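Flavohemoglobin (Malassezia yamatoensis, PDB 6O0A) binds heme and FAD and, as a flavohemoglobin required for nitric oxide resistance, probably detoxifies nitric oxide by oxidising it to nitrate. Local coordinates at residues E96-L99 / S100-A103; A103-H106 / A107-L111; A153-N156 / L157-L161. All coordinates share one frame; numbering follows the deposited sequence.

Contact 1 of 3, residues E96-L99 / S100-A103. With HEM (protoporphyrin IX containing Fe), chain C.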
ATOM      1  N   GLU A  96     -10.742   5.860   9.957  1.00 37.16           N
ATOM      2  CA  GLU A  96      -9.779   6.785   9.366  1.00 37.79           C
ATOM      3  C   GLU A  96      -8.586   6.051   8.768  1.00 37.02           C
ATOM      4  O   GLU A  96      -8.067   6.457   7.720  1.00 34.77           O
ATOM      5  CB  GLU A  96      -9.317   7.803  10.410  1.00 38.50           C
ATOM      6  CG  GLU A  96     -10.451   8.613  11.038  1.00 50.62           C
ATOM      7  CD  GLU A  96     -11.125   9.575  10.066  1.00 58.03           C
ATOM      8  OE1 GLU A  96     -10.641   9.729   8.923  1.00 60.51           O
ATOM      9  OE2 GLU A  96     -12.147  10.185  10.448  1.00 61.46           O
ATOM     10  N   GLU A  97      -8.144   4.967   9.410  1.00 34.49           N
ATOM     11  CA  GLU A  97      -7.011   4.209   8.885  1.00 32.31           C
ATOM     12  C   GLU A  97      -7.294   3.689   7.485  1.00 33.17           C
ATOM     13  O   GLU A  97      -6.452   3.806   6.586  1.00 31.99           O
ATOM     14  CB  GLU A  97      -6.667   3.044   9.811  1.00 41.63           C
ATOM     15  CG  GLU A  97      -5.978   3.435  11.098  1.00 54.03           C
ATOM     16  CD  GLU A  97      -5.286   2.257  11.750  1.00 63.40           C
ATOM     17  OE1 GLU A  97      -5.068   1.237  11.058  1.00 62.84           O
ATOM     18  OE2 GLU A  97      -4.960   2.351  12.953  1.00 73.38           O
ATOM     19  N   MET A  98      -8.479   3.101   7.279  1.00 27.78           N
ATOM     20  CA  MET A  98      -8.818   2.603   5.951  1.00 29.26           C
ATOM     21  C   MET A  98      -8.916   3.747   4.954  1.00 30.82           C
ATOM     22  O   MET A  98      -8.406   3.647   3.832  1.00 27.04           O
ATOM     23  CB  MET A  98     -10.131   1.821   5.987  1.00 29.92           C
ATOM     24  CG  MET A  98     -10.465   1.169   4.656  1.00 34.03           C
ATOM     25  SD  MET A  98     -12.063   0.327   4.649  1.00 44.07           S
ATOM     26  CE  MET A  98     -13.179   1.732   4.613  1.00 37.86           C
ATOM     27  N   LEU A  99      -9.569   4.845   5.350  1.00 27.55           N
ATOM     28  CA  LEU A  99      -9.735   5.974   4.441  1.00 25.78           C
ATOM     29  C   LEU A  99      -8.390   6.550   4.032  1.00 19.51           C
ATOM     30  O   LEU A  99      -8.188   6.897   2.865  1.00 19.95           O
ATOM     31  CB  LEU A  99     -10.594   7.056   5.093  1.00 29.42           C
ATOM     32  CG  LEU A  99     -12.060   6.676   5.311  1.00 39.20           C
ATOM     33  CD1 LEU A  99     -12.910   7.919   5.533  1.00 43.07           C
ATOM     34  CD2 LEU A  99     -12.565   5.874   4.137  1.00 33.05           C
ATOM     35  N   SER A 100      -7.460   6.663   4.984  1.00 22.00           N
ATOM     36  CA  SER A 100      -6.169   7.259   4.677  1.00 24.31           C
ATOM     37  C   SER A 100      -5.385   6.384   3.712  1.00 23.50           C
ATOM     38  O   SER A 100      -4.796   6.887   2.746  1.00 19.53           O
ATOM     39  CB  SER A 100      -5.382   7.493   5.967  1.00 31.37           C
ATOM     40  OG  SER A 100      -4.096   8.008   5.692  1.00 35.87           O
ATOM     41  N   ARG A 101      -5.388   5.067   3.945  1.00 21.15           N
ATOM     42  CA  ARG A 101      -4.675   4.161   3.049  1.00 23.55           C
ATOM     43  C   ARG A 101      -5.235   4.240   1.639  1.00 23.52           C
ATOM     44  O   ARG A 101      -4.480   4.322   0.663  1.00 20.30           O
ATOM     45  CB  ARG A 101      -4.749   2.728   3.574  1.00 27.85           C
ATOM     46  CG  ARG A 101      -3.867   1.748   2.809  1.00 40.40           C
ATOM     47  CD  ARG A 101      -4.079   0.309   3.263  1.00 51.50           C
ATOM     48  NE  ARG A 101      -5.432  -0.159   2.972  1.00 59.85           N
ATOM     49  CZ  ARG A 101      -6.384  -0.333   3.885  1.00 63.59           C
ATOM     50  NH1 ARG A 101      -6.133  -0.092   5.167  1.00 64.25           N
ATOM     51  NH2 ARG A 101      -7.585  -0.757   3.515  1.00 64.00           N
ATOM     52  N   VAL A 102      -6.567   4.225   1.514  1.00 19.34           N
ATOM     53  CA  VAL A 102      -7.196   4.259   0.199  1.00 16.85           C
ATOM     54  C   VAL A 102      -6.936   5.593  -0.490  1.00 14.80           C
ATOM     55  O   VAL A 102      -6.616   5.635  -1.683  1.00 15.01           O
ATOM     56  CB  VAL A 102      -8.704   3.973   0.318  1.00 16.93           C
ATOM     57  CG1 VAL A 102      -9.359   4.126  -1.040  1.00 15.57           C
ATOM     58  CG2 VAL A 102      -8.929   2.557   0.852  1.00 21.24           C
ATOM     59  N   ALA A 103      -7.074   6.701   0.246  1.00 17.49           N
ATOM     60  CA  ALA A 103      -6.862   8.019  -0.350  1.00 17.80           C
ATOM     61  C   ALA A 103      -5.447   8.162  -0.900  1.00 16.33           C
ATOM     62  O   ALA A 103      -5.246   8.733  -1.979  1.00 15.76           O
ATOM     63  CB  ALA A 103      -7.132   9.114   0.682  1.00 17.33           C
TER
HETATM   64  CHA HEM C 402      -7.925   0.663  -4.986  1.00 16.79           C
HETATM   65  CHB HEM C 402     -11.986   1.656  -2.473  1.00 19.81           C
HETATM   66  CHC HEM C 402     -13.413   4.681  -5.989  1.00 18.14           C
HETATM   67  CHD HEM C 402      -9.716   3.183  -8.749  1.00 13.25           C
HETATM   68  C1A HEM C 402      -8.887   0.686  -3.992  1.00 15.68           C
HETATM   69  C2A HEM C 402      -8.841  -0.042  -2.743  1.00 17.37           C
HETATM   70  C3A HEM C 402      -9.953   0.236  -2.051  1.00 21.80           C
HETATM   71  C4A HEM C 402     -10.762   1.139  -2.844  1.00 23.25           C
HETATM   72  CMA HEM C 402     -10.345  -0.311  -0.663  1.00 22.27           C
HETATM   73  CAA HEM C 402      -7.678  -0.951  -2.290  1.00 21.86           C
HETATM   74  CBA HEM C 402      -6.714  -0.025  -1.552  1.00 23.78           C
HETATM   75  CGA HEM C 402      -5.485  -0.792  -1.132  1.00 36.86           C
HETATM   76  O1A HEM C 402      -4.880  -1.483  -1.989  1.00 37.78           O
HETATM   77  O2A HEM C 402      -5.104  -0.713   0.061  1.00 41.98           O
HETATM   78  C1B HEM C 402     -12.728   2.569  -3.196  1.00 18.23           C
HETATM   79  C2B HEM C 402     -13.998   3.147  -2.797  1.00 16.56           C
HETATM   80  C3B HEM C 402     -14.405   3.974  -3.780  1.00 20.11           C
HETATM   81  C4B HEM C 402     -13.389   3.959  -4.817  1.00 15.35           C
HETATM   82  CMB HEM C 402     -14.705   2.794  -1.473  1.00 21.94           C
HETATM   83  CAB HEM C 402     -15.680   4.850  -3.862  1.00 20.70           C
HETATM   84  CBB HEM C 402     -16.468   5.156  -2.818  1.00 18.94           C
HETATM   85  C1C HEM C 402     -12.553   4.501  -7.052  1.00 18.03           C
HETATM   86  C2C HEM C 402     -12.689   5.121  -8.345  1.00 14.33           C
HETATM   87  C3C HEM C 402     -11.666   4.716  -9.121  1.00 14.40           C
HETATM   88  C4C HEM C 402     -10.864   3.809  -8.329  1.00 14.17           C
HETATM   89  CMC HEM C 402     -13.831   6.105  -8.687  1.00 18.42           C
HETATM   90  CAC HEM C 402     -11.340   5.043 -10.603  1.00 16.52           C
HETATM   91  CBC HEM C 402     -12.293   5.352 -11.502  1.00 21.98           C
HETATM   92  C1D HEM C 402      -8.921   2.381  -7.957  1.00 12.39           C
HETATM   93  C2D HEM C 402      -7.700   1.738  -8.408  1.00 17.88           C
HETATM   94  C3D HEM C 402      -7.206   1.036  -7.390  1.00 17.87           C
HETATM   95  C4D HEM C 402      -8.084   1.209  -6.244  1.00 15.30           C
HETATM   96  CMD HEM C 402      -7.123   1.860  -9.837  1.00 16.95           C
HETATM   97  CAD HEM C 402      -5.916   0.189  -7.430  1.00 14.43           C
HETATM   98  CBD HEM C 402      -6.320  -1.283  -7.404  1.00 19.69           C
HETATM   99  CGD HEM C 402      -6.752  -1.765  -8.771  1.00 24.23           C
HETATM  100  O1D HEM C 402      -6.023  -1.519  -9.770  1.00 18.74           O
HETATM  101  O2D HEM C 402      -7.825  -2.424  -8.862  1.00 25.99           O
HETATM  102  NA  HEM C 402     -10.077   1.398  -4.019  1.00 15.74           N
HETATM  103  NB  HEM C 402     -12.391   3.084  -4.428  1.00 16.62           N
HETATM  104  NC  HEM C 402     -11.422   3.707  -7.065  1.00 13.74           N
HETATM  105  ND  HEM C 402      -9.119   2.048  -6.632  1.00 14.71           N
HETATM  106 FE   HEM C 402     -10.623   2.774  -5.421  1.00 18.44          FE
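Met98 CG lies 3.6 Å from Arg101 NH2, the two side chains crossing at a slant on helix 96-108. The arginine leaves the helix with CG trans to its own N (chi1 -172°) and then bends at chi3 (65°), which folds the guanidinium back over the preceding turn. NE is thereby turned to the heme: Arg101 NE donates a hydrogen bond to heme propionate oxygen O2A (3.0 Å, 151° at the hydrogen). That oxygen lies at the edge of the guanidinium, near its plane, while Met98 O sits over one face. One turn on from Met98, Val102 spreads its two methyls toward the porphyrin: CG2 approaches heme methyl CMA at 3.5 Å and CG1 approaches ring carbon C4A at 3.8 Å. Val102 CG2 also rests 4.3 Å from Met98 CG. Leu99 packs against Leu150, Ala153 and Leu157 of helix 137-163. Ser100 OG is hydrogen-bonded to Asp267. Four regular i+4 to i backbone bonds run from Ser100 N to Glu96 O through Ala103 N to Leu99 O. This helix, which goes on to carry the iron ligand His106, is the F helix of the globin fold; here it lines the proximal heme pocket with Arg101 on a propionate and Val102 on the porphyrin.

Contact 2 of 3, residues A103-H106 / A107-L111; sequences ANKH and ASLGL. With HEM (protoporphyrin IX containing Fe), chain C.
His106 and Leu111 pack against each other on the proximal side of the heme, the histidine as metal ligand and the leucine as its cover. Coordination comes first: His106 NE2 binds the heme iron at 2.2 Å. A chi1 of -79° keeps CG beside the backbone N and opposite the carbonyl carbon, which aims NE2 at the iron. The other ring nitrogen, ND1, is hydrogen-bonded to Glu158 of helix 137-163, so both nitrogens are engaged and rotation of the ring is restrained.

Apolar contacts complete the setting. Leu111 CD2 stands over one imidazole face, 3.5 Å from the ring centroid and 16° off the normal, a CH-pi contact. The other methyl, CD1, comes within 3.3 Å of heme CAC, so one leucine touches both ligand and porphyrin. Leu109 CD1 packs 3.6 Å from heme CAD and lies 4.0 Å from Lys105 CG, these two side chains running alongside each other.

The polar arm is Lys105. Bends at chi2, chi3 and chi4 curl its chain toward the heme, where NZ makes a weak hydrogen bond to O1A at 3.3 Å; the same residue touches FAD and thus sits between the two cofactors.

Backbone bonds end the helix. After the i+4 to i bonds from Ala107, Ser108 and Leu109, Leu111 N donates a hydrogen bond to His106 O (2.9 Å), an i+5 to i bond, and the i+3 to i bond from Gly110 N to Ala107 O completes a Schellman motif. Gly110, with phi 76°, carries the chain through it and brings Leu111 round beside the imidazole. A histidine joined to iron near the end of the F helix is the proximal ligand of the globin fold, and its glutamate partner is a feature of the flavohemoglobin proximal site.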
ATOM      1  N   ALA A 103      -7.074   6.701   0.246  1.00 17.49           N
ATOM      2  CA  ALA A 103      -6.862   8.019  -0.350  1.00 17.80           C
ATOM      3  C   ALA A 103      -5.447   8.162  -0.900  1.00 16.33           C
ATOM      4  O   ALA A 103      -5.246   8.733  -1.979  1.00 15.76           O
ATOM      5  CB  ALA A 103      -7.132   9.114   0.682  1.00 17.33           C
ATOM      6  N   ASN A 104      -4.450   7.670  -0.161  1.00 17.22           N
ATOM      7  CA  ASN A 104      -3.073   7.776  -0.635  1.00 15.85           C
ATOM      8  C   ASN A 104      -2.857   6.949  -1.896  1.00 18.11           C
ATOM      9  O   ASN A 104      -2.172   7.396  -2.825  1.00 16.37           O
ATOM     10  CB  ASN A 104      -2.103   7.350   0.466  1.00 16.48           C
ATOM     11  CG  ASN A 104      -1.766   8.496   1.426  1.00 17.59           C
ATOM     12  OD1 ASN A 104      -0.776   9.214   1.240  1.00 18.96           O
ATOM     13  ND2 ASN A 104      -2.589   8.661   2.470  1.00 19.07           N
ATOM     14  N   LYS A 105      -3.436   5.744  -1.952  1.00 15.12           N
ATOM     15  CA  LYS A 105      -3.352   4.939  -3.172  1.00 17.34           C
ATOM     16  C   LYS A 105      -4.020   5.652  -4.341  1.00 17.42           C
ATOM     17  O   LYS A 105      -3.461   5.732  -5.440  1.00 14.64           O
ATOM     18  CB  LYS A 105      -3.990   3.570  -2.942  1.00 15.88           C
ATOM     19  CG  LYS A 105      -3.845   2.603  -4.115  1.00 24.92           C
ATOM     20  CD  LYS A 105      -2.389   2.250  -4.342  1.00 30.06           C
ATOM     21  CE  LYS A 105      -1.826   1.411  -3.192  1.00 35.87           C
ATOM     22  NZ  LYS A 105      -2.235  -0.018  -3.304  1.00 37.36           N
ATOM     23  N   HIS A 106      -5.230   6.169  -4.117  1.00 14.78           N
ATOM     24  CA  HIS A 106      -5.945   6.911  -5.153  1.00 12.79           C
ATOM     25  C   HIS A 106      -5.132   8.085  -5.669  1.00 14.89           C
ATOM     26  O   HIS A 106      -5.102   8.353  -6.877  1.00 15.31           O
ATOM     27  CB  HIS A 106      -7.263   7.425  -4.595  1.00 14.09           C
ATOM     28  CG  HIS A 106      -8.323   6.388  -4.527  1.00 14.95           C
ATOM     29  ND1 HIS A 106      -9.539   6.615  -3.922  1.00 16.64           N
ATOM     30  CD2 HIS A 106      -8.357   5.118  -4.991  1.00 15.50           C
ATOM     31  CE1 HIS A 106     -10.284   5.529  -4.021  1.00 15.89           C
ATOM     32  NE2 HIS A 106      -9.580   4.603  -4.651  1.00 17.95           N
ATOM     33  N   ALA A 107      -4.527   8.843  -4.757  1.00 16.49           N
ATOM     34  CA  ALA A 107      -3.723   9.992  -5.158  1.00 14.34           C
ATOM     35  C   ALA A 107      -2.515   9.552  -5.973  1.00 14.53           C
ATOM     36  O   ALA A 107      -2.190  10.168  -6.995  1.00 14.46           O
ATOM     37  CB  ALA A 107      -3.292  10.789  -3.923  1.00 14.03           C
ATOM     38  N   SER A 108      -1.854   8.470  -5.547  1.00 12.68           N
ATOM     39  CA  SER A 108      -0.763   7.894  -6.323  1.00 12.34           C
ATOM     40  C   SER A 108      -1.184   7.627  -7.758  1.00 15.35           C
ATOM     41  O   SER A 108      -0.427   7.886  -8.702  1.00 14.82           O
ATOM     42  CB  SER A 108      -0.306   6.589  -5.668  1.00 15.10           C
ATOM     43  OG  SER A 108       0.822   6.057  -6.317  1.00 18.69           O
ATOM     44  N   LEU A 109      -2.396   7.101  -7.938  1.00 15.35           N
ATOM     45  CA  LEU A 109      -2.954   6.775  -9.249  1.00 16.28           C
ATOM     46  C   LEU A 109      -3.607   7.974  -9.934  1.00 17.68           C
ATOM     47  O   LEU A 109      -4.074   7.854 -11.079  1.00 19.07           O
ATOM     48  CB  LEU A 109      -3.955   5.621  -9.083  1.00 14.12           C
ATOM     49  CG  LEU A 109      -3.307   4.339  -8.545  1.00 13.86           C
ATOM     50  CD1 LEU A 109      -4.340   3.362  -7.985  1.00 24.74           C
ATOM     51  CD2 LEU A 109      -2.446   3.695  -9.606  1.00 17.65           C
ATOM     52  N   GLY A 110      -3.643   9.128  -9.272  1.00 13.56           N
ATOM     53  CA  GLY A 110      -4.145  10.337  -9.901  1.00 13.47           C
ATOM     54  C   GLY A 110      -5.650  10.407 -10.014  1.00 16.18           C
ATOM     55  O   GLY A 110      -6.165  11.122 -10.878  1.00 17.06           O
ATOM     56  N   LEU A 111      -6.369   9.695  -9.149  1.00 14.14           N
ATOM     57  CA  LEU A 111      -7.823   9.625  -9.251  1.00 17.25           C
ATOM     58  C   LEU A 111      -8.469  10.995  -9.094  1.00 17.03           C
ATOM     59  O   LEU A 111      -8.206  11.720  -8.130  1.00 17.93           O
ATOM     60  CB  LEU A 111      -8.370   8.671  -8.192  1.00 14.72           C
ATOM     61  CG  LEU A 111      -9.892   8.542  -8.172  1.00 16.31           C
ATOM     62  CD1 LEU A 111     -10.391   8.039  -9.523  1.00 15.46           C
ATOM     63  CD2 LEU A 111     -10.355   7.628  -7.039  1.00 16.79           C
TER
HETATM   64  CHA HEM C 402      -7.925   0.663  -4.986  1.00 16.79           C
HETATM   65  CHB HEM C 402     -11.986   1.656  -2.473  1.00 19.81           C
HETATM   66  CHC HEM C 402     -13.413   4.681  -5.989  1.00 18.14           C
HETATM   67  CHD HEM C 402      -9.716   3.183  -8.749  1.00 13.25           C
HETATM   68  C1A HEM C 402      -8.887   0.686  -3.992  1.00 15.68           C
HETATM   69  C2A HEM C 402      -8.841  -0.042  -2.743  1.00 17.37           C
HETATM   70  C3A HEM C 402      -9.953   0.236  -2.051  1.00 21.80           C
HETATM   71  C4A HEM C 402     -10.762   1.139  -2.844  1.00 23.25           C
HETATM   72  CMA HEM C 402     -10.345  -0.311  -0.663  1.00 22.27           C
HETATM   73  CAA HEM C 402      -7.678  -0.951  -2.290  1.00 21.86           C
HETATM   74  CBA HEM C 402      -6.714  -0.025  -1.552  1.00 23.78           C
HETATM   75  CGA HEM C 402      -5.485  -0.792  -1.132  1.00 36.86           C
HETATM   76  O1A HEM C 402      -4.880  -1.483  -1.989  1.00 37.78           O
HETATM   77  O2A HEM C 402      -5.104  -0.713   0.061  1.00 41.98           O
HETATM   78  C1B HEM C 402     -12.728   2.569  -3.196  1.00 18.23           C
HETATM   79  C2B HEM C 402     -13.998   3.147  -2.797  1.00 16.56           C
HETATM   80  C3B HEM C 402     -14.405   3.974  -3.780  1.00 20.11           C
HETATM   81  C4B HEM C 402     -13.389   3.959  -4.817  1.00 15.35           C
HETATM   82  CMB HEM C 402     -14.705   2.794  -1.473  1.00 21.94           C
HETATM   83  CAB HEM C 402     -15.680   4.850  -3.862  1.00 20.70           C
HETATM   84  CBB HEM C 402     -16.468   5.156  -2.818  1.00 18.94           C
HETATM   85  C1C HEM C 402     -12.553   4.501  -7.052  1.00 18.03           C
HETATM   86  C2C HEM C 402     -12.689   5.121  -8.345  1.00 14.33           C
HETATM   87  C3C HEM C 402     -11.666   4.716  -9.121  1.00 14.40           C
HETATM   88  C4C HEM C 402     -10.864   3.809  -8.329  1.00 14.17           C
HETATM   89  CMC HEM C 402     -13.831   6.105  -8.687  1.00 18.42           C
HETATM   90  CAC HEM C 402     -11.340   5.043 -10.603  1.00 16.52           C
HETATM   91  CBC HEM C 402     -12.293   5.352 -11.502  1.00 21.98           C
HETATM   92  C1D HEM C 402      -8.921   2.381  -7.957  1.00 12.39           C
HETATM   93  C2D HEM C 402      -7.700   1.738  -8.408  1.00 17.88           C
HETATM   94  C3D HEM C 402      -7.206   1.036  -7.390  1.00 17.87           C
HETATM   95  C4D HEM C 402      -8.084   1.209  -6.244  1.00 15.30           C
HETATM   96  CMD HEM C 402      -7.123   1.860  -9.837  1.00 16.95           C
HETATM   97  CAD HEM C 402      -5.916   0.189  -7.430  1.00 14.43           C
HETATM   98  CBD HEM C 402      -6.320  -1.283  -7.404  1.00 19.69           C
HETATM   99  CGD HEM C 402      -6.752  -1.765  -8.771  1.00 24.23           C
HETATM  100  O1D HEM C 402      -6.023  -1.519  -9.770  1.00 18.74           O
HETATM  101  O2D HEM C 402      -7.825  -2.424  -8.862  1.00 25.99           O
HETATM  102  NA  HEM C 402     -10.077   1.398  -4.019  1.00 15.74           N
HETATM  103  NB  HEM C 402     -12.391   3.084  -4.428  1.00 16.62           N
HETATM  104  NC  HEM C 402     -11.422   3.707  -7.065  1.00 13.74           N
HETATM  105  ND  HEM C 402      -9.119   2.048  -6.632  1.00 14.71           N
HETATM  106 FE   HEM C 402     -10.623   2.774  -5.421  1.00 18.44          FE

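Contact 3 of 3, residues A153-N156 / L157-L161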
ATOM      1  N   ALA A 153     -15.860  11.583   1.663  1.00 20.25           N
ATOM      2  CA  ALA A 153     -14.735  11.544   2.595  1.00 21.91           C
ATOM      3  C   ALA A 153     -13.417  11.325   1.853  1.00 19.41           C
ATOM      4  O   ALA A 153     -12.427  12.019   2.108  1.00 23.67           O
ATOM      5  CB  ALA A 153     -14.961  10.444   3.630  1.00 22.32           C
ATOM      6  N   LEU A 154     -13.396  10.371   0.922  1.00 19.41           N
ATOM      7  CA  LEU A 154     -12.182  10.096   0.153  1.00 16.39           C
ATOM      8  C   LEU A 154     -11.798  11.277  -0.732  1.00 19.78           C
ATOM      9  O   LEU A 154     -10.620  11.648  -0.807  1.00 16.41           O
ATOM     10  CB  LEU A 154     -12.378   8.842  -0.697  1.00 16.32           C
ATOM     11  CG  LEU A 154     -12.424   7.515   0.061  1.00 20.00           C
ATOM     12  CD1 LEU A 154     -12.804   6.372  -0.882  1.00 20.29           C
ATOM     13  CD2 LEU A 154     -11.070   7.262   0.741  1.00 20.14           C
ATOM     14  N   ILE A 155     -12.778  11.877  -1.411  1.00 20.14           N
ATOM     15  CA  ILE A 155     -12.516  13.041  -2.255  1.00 18.90           C
ATOM     16  C   ILE A 155     -11.875  14.164  -1.443  1.00 21.33           C
ATOM     17  O   ILE A 155     -10.911  14.805  -1.889  1.00 20.53           O
ATOM     18  CB  ILE A 155     -13.826  13.493  -2.936  1.00 20.80           C
ATOM     19  CG1 ILE A 155     -14.173  12.533  -4.075  1.00 15.22           C
ATOM     20  CG2 ILE A 155     -13.724  14.931  -3.423  1.00 21.62           C
ATOM     21  CD1 ILE A 155     -15.628  12.604  -4.530  1.00 18.92           C
ATOM     22  N   ASN A 156     -12.390  14.409  -0.234  1.00 22.00           N
ATOM     23  CA  ASN A 156     -11.829  15.452   0.617  1.00 22.60           C
ATOM     24  C   ASN A 156     -10.392  15.139   1.009  1.00 21.46           C
ATOM     25  O   ASN A 156      -9.529  16.025   0.985  1.00 23.01           O
ATOM     26  CB  ASN A 156     -12.695  15.634   1.862  1.00 24.05           C
ATOM     27  CG  ASN A 156     -14.001  16.342   1.550  1.00 40.49           C
ATOM     28  OD1 ASN A 156     -14.125  16.997   0.513  1.00 42.31           O
ATOM     29  ND2 ASN A 156     -14.980  16.223   2.446  1.00 43.53           N
ATOM     30  N   LEU A 157     -10.117  13.884   1.374  1.00 20.65           N
ATOM     31  CA  LEU A 157      -8.749  13.501   1.718  1.00 21.23           C
ATOM     32  C   LEU A 157      -7.825  13.627   0.515  1.00 19.24           C
ATOM     33  O   LEU A 157      -6.692  14.108   0.638  1.00 22.31           O
ATOM     34  CB  LEU A 157      -8.718  12.069   2.261  1.00 26.70           C
ATOM     35  CG  LEU A 157      -9.347  11.841   3.638  1.00 29.84           C
ATOM     36  CD1 LEU A 157      -9.387  10.362   3.989  1.00 24.92           C
ATOM     37  CD2 LEU A 157      -8.586  12.619   4.704  1.00 33.08           C
ATOM     38  N   GLU A 158      -8.294  13.202  -0.658  1.00 17.12           N
ATOM     39  CA  GLU A 158      -7.455  13.232  -1.848  1.00 18.36           C
ATOM     40  C   GLU A 158      -7.170  14.664  -2.280  1.00 22.68           C
ATOM     41  O   GLU A 158      -6.051  14.981  -2.700  1.00 20.72           O
ATOM     42  CB  GLU A 158      -8.129  12.417  -2.956  1.00 18.27           C
ATOM     43  CG  GLU A 158      -7.995  10.918  -2.698  1.00 19.51           C
ATOM     44  CD  GLU A 158      -9.168  10.078  -3.168  1.00 21.02           C
ATOM     45  OE1 GLU A 158      -9.959  10.532  -4.028  1.00 18.97           O
ATOM     46  OE2 GLU A 158      -9.279   8.940  -2.665  1.00 16.39           O
ATOM     47  N   ARG A 159      -8.161  15.550  -2.153  1.00 20.67           N
ATOM     48  CA  ARG A 159      -7.935  16.957  -2.460  1.00 20.97           C
ATOM     49  C   ARG A 159      -6.820  17.538  -1.598  1.00 23.51           C
ATOM     50  O   ARG A 159      -5.955  18.272  -2.096  1.00 22.89           O
ATOM     51  CB  ARG A 159      -9.231  17.750  -2.269  1.00 24.65           C
ATOM     52  CG  ARG A 159      -9.047  19.232  -2.453  1.00 27.08           C
ATOM     53  CD  ARG A 159     -10.337  19.995  -2.216  1.00 32.13           C
ATOM     54  NE  ARG A 159     -11.426  19.494  -3.047  1.00 39.65           N
ATOM     55  CZ  ARG A 159     -12.488  18.850  -2.579  1.00 43.38           C
ATOM     56  NH1 ARG A 159     -12.616  18.640  -1.274  1.00 45.98           N
ATOM     57  NH2 ARG A 159     -13.430  18.430  -3.418  1.00 40.49           N
ATOM     58  N   LYS A 160      -6.807  17.205  -0.307  1.00 21.85           N
ATOM     59  CA  LYS A 160      -5.754  17.701   0.574  1.00 22.28           C
ATOM     60  C   LYS A 160      -4.392  17.139   0.185  1.00 25.11           C
ATOM     61  O   LYS A 160      -3.373  17.840   0.280  1.00 22.94           O
ATOM     62  CB  LYS A 160      -6.081  17.355   2.027  1.00 23.11           C
ATOM     63  CG  LYS A 160      -7.332  18.048   2.564  1.00 32.88           C
ATOM     64  CD  LYS A 160      -7.580  17.691   4.026  1.00 40.18           C
ATOM     65  CE  LYS A 160      -8.793  18.415   4.578  1.00 49.00           C
ATOM     66  NZ  LYS A 160      -8.621  19.896   4.504  1.00 56.01           N
ATOM     67  N   LEU A 161      -4.349  15.870  -0.230  1.00 22.83           N
ATOM     68  CA  LEU A 161      -3.084  15.268  -0.649  1.00 18.28           C
ATOM     69  C   LEU A 161      -2.541  15.959  -1.891  1.00 17.85           C
ATOM     70  O   LEU A 161      -1.343  16.256  -1.978  1.00 18.10           O
ATOM     71  CB  LEU A 161      -3.265  13.769  -0.904  1.00 17.27           C
ATOM     72  CG  LEU A 161      -3.553  12.887   0.314  1.00 18.09           C
ATOM     73  CD1 LEU A 161      -4.007  11.506  -0.089  1.00 16.80           C
ATOM     74  CD2 LEU A 161      -2.292  12.790   1.172  1.00 20.54           C
TER
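Asn156 and Arg159 lie alongside each other on the exposed flank of helix 137-163, joined by a hydrogen bond from Arg159 NH1 to Asn156 OD1 (2.9 Å). The amide and guanidinium planes are turned 53° apart. The oxygen nevertheless lies at the guanidinium edge, near its plane, whereas the bond is somewhat bent, 146° at the hydrogen. A turn at chi3 (-55°) in an otherwise extended arginine chain brings the group round to the amide; Arg159 also touches a crystal neighbour, so the lattice may contribute to this conformation. There Ile155 approaches obliquely, its CG2 methyl 3.5 Å from Arg159 NH2, and Ile155 O lies over one guanidinium face.

Backbone bonds from Leu157 N to Ala153 O through Lys160 N to Asn156 O hold the turn.

Leu154 and Glu158 form the inward pair, their side chains set at a slant to each other. Glu158 OE2 comes 3.7 Å from Leu154 CB, and the carboxylate packs against a backbone carbonyl without bonding to it, CD lying 3.2 Å from Leu154 O. Leu154 itself touches the heme. The carboxylate oxygens find their partners elsewhere, OE2 on the iron-bound His106 and OE1 on Tyr116 OH. With a hydrogen bond at each oxygen, the buried group is satisfied and fixed in rotation, and its hold on His106 would be expected to increase the electron-donating character of that iron ligand.

In the fold
Contacts 1 and 2 follow each other on helix 96-108 and share Ala103, their centres 11 Å apart; contact 3 lies on helix 137-163, with its centre 10 Å from each. All three reach the heme. Contacts 1 and 2 share one propionate, Arg101 holding O2A and Lys105, weakly, O1A. Contact 3 provides the second shell of the iron ligand, within hydrogen-bonding distance, 2.7 Å from Glu158 OE2 to His106 ND1. The two helices also pack directly: Leu99 CB meets Leu157 CD1 at 3.7 Å, and Ala103 CA lies 3.5 Å from Glu158 OE2. Toward FAD, the side chain of Lys105 is about 4 Å away and that of Arg101 about 8 Å, placing helix 96-108 beside both cofactors.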